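Local coordinates for purine-binding protein BAB2_0673 (Brucella melitensis biovar Abortus, PDB 3S99) that binds adenine and probably other purines such as guanine, and may deliver them to an ABC-type uptake system, at residues A[326-329]-A[334-337]. Sequence-based numbering, arbitrary orientation.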
# COMPACT_ATOMS: atom_id res chain seq x y z
N SER A 326 15.12 11.57 -20.33
CA SER A 326 14.02 12.28 -21.01
C SER A 326 13.11 13.00 -20.01
O SER A 326 12.97 12.55 -18.86
CB SER A 326 13.20 11.32 -21.87
OG SER A 326 12.82 10.18 -21.13
N GLU A 327 12.51 14.12 -20.41
CA GLU A 327 11.55 14.82 -19.55
C GLU A 327 10.27 13.97 -19.41
O GLU A 327 9.85 13.28 -20.35
CB GLU A 327 11.22 16.22 -20.11
CG GLU A 327 10.51 17.18 -19.13
CD GLU A 327 9.88 18.41 -19.82
OE1 GLU A 327 9.08 18.20 -20.77
OE2 GLU A 327 10.18 19.57 -19.43
N TRP A 328 9.68 13.97 -18.22
CA TRP A 328 8.36 13.36 -18.06
C TRP A 328 7.34 14.47 -17.92
O TRP A 328 6.46 14.59 -18.75
CB TRP A 328 8.30 12.37 -16.89
CG TRP A 328 6.91 11.92 -16.56
CD1 TRP A 328 5.86 11.84 -17.43
CD2 TRP A 328 6.42 11.50 -15.28
NE1 TRP A 328 4.74 11.40 -16.76
CE2 TRP A 328 5.06 11.19 -15.44
CE3 TRP A 328 7.00 11.35 -14.01
CZ2 TRP A 328 4.27 10.73 -14.39
CZ3 TRP A 328 6.23 10.92 -12.97
CH2 TRP A 328 4.86 10.61 -13.16
N LEU A 329 7.49 15.29 -16.89
CA LEU A 329 6.51 16.32 -16.62
C LEU A 329 7.15 17.70 -16.63
O LEU A 329 8.24 17.89 -16.06
CB LEU A 329 5.83 16.09 -15.26
CG LEU A 329 5.02 14.79 -15.15
CD1 LEU A 329 4.67 14.48 -13.68
CD2 LEU A 329 3.76 14.86 -16.02
N LYS A 334 0.90 18.36 -13.51
CA LYS A 334 0.48 17.21 -12.71
C LYS A 334 0.31 15.99 -13.61
O LYS A 334 -0.25 16.09 -14.69
CB LYS A 334 -0.84 17.58 -12.01
CG LYS A 334 -1.50 16.54 -11.06
CD LYS A 334 -2.71 17.24 -10.41
CE LYS A 334 -3.88 16.35 -10.00
NZ LYS A 334 -4.93 17.26 -9.41
N ALA A 335 0.78 14.82 -13.15
CA ALA A 335 0.56 13.56 -13.86
C ALA A 335 -0.92 13.22 -14.04
O ALA A 335 -1.74 13.54 -13.18
CB ALA A 335 1.24 12.40 -13.14
N ASP A 336 -1.24 12.56 -15.16
CA ASP A 336 -2.55 11.93 -15.31
C ASP A 336 -2.53 10.61 -14.57
O ASP A 336 -1.55 9.87 -14.64
CB ASP A 336 -2.88 11.61 -16.76
CG ASP A 336 -3.06 12.83 -17.62
OD1 ASP A 336 -3.13 13.96 -17.09
OD2 ASP A 336 -3.12 12.64 -18.85
N ASP A 337 -3.65 10.31 -13.93
CA ASP A 337 -3.80 9.07 -13.18
C ASP A 337 -3.61 7.87 -14.08
O ASP A 337 -3.05 6.88 -13.66
CB ASP A 337 -5.18 8.99 -12.53
CG ASP A 337 -5.30 9.83 -11.24
OD1 ASP A 337 -4.32 10.42 -10.75
OD2 ASP A 337 -6.41 9.86 -10.68
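Leu329 and Trp328 both reach across to the methyl of Ala335. They are the two consecutive residues of a classic beta bulge, both facing Ile320 on the partner strand of a small two-stranded antiparallel hairpin, which is consistent with their meeting the same methyl. Segment 334-337 follows a four-residue connection and leads into helix 337-341.

From CB of Leu329, directed toward the loop, the chain runs to CG, anti to the carbonyl carbon (chi1 -63°), and this turn lays it over the centre of the Trp328 ring, 3.5 Å above the plane, so the leucine branch is packed against the face of its own neighbour. From there the two methyls fork toward Ala335. CD1 sits 3.9 Å from the Ala335 N and 4.0 Å from the Ala335 CB; CD2 is 4.1 Å from the Ala335 CA and reaches back more loosely toward the carbonyl carbon of Lys334. Leucine therefore covers the peptide link as well as the methyl.

Trp328 arrives by another route. Its CG is anti to the backbone N (chi1 170°), which carries the six-membered ring out to Ala335, while Phe345 meets the indole edge-to-face and Thr339 and Leu340 of helix 337-341 also touch it. The contact is van der Waals packing of hydrocarbon groups against a methyl and a peptide, burying 125 Å² in total. The polar backbone looks to other partners: Trp328 and Leu329 are hydrogen-bonded through their backbones to Ile320, Ala335 to Phe316. All this lies away from the adenine pocket and joins the hairpin to the loop that leads into helix 337-341. At the meeting point, Ala335 CB approaches the indole obliquely, 3.7 Å from Trp328 CZ2 and 4.0 Å from Trp328 CH2.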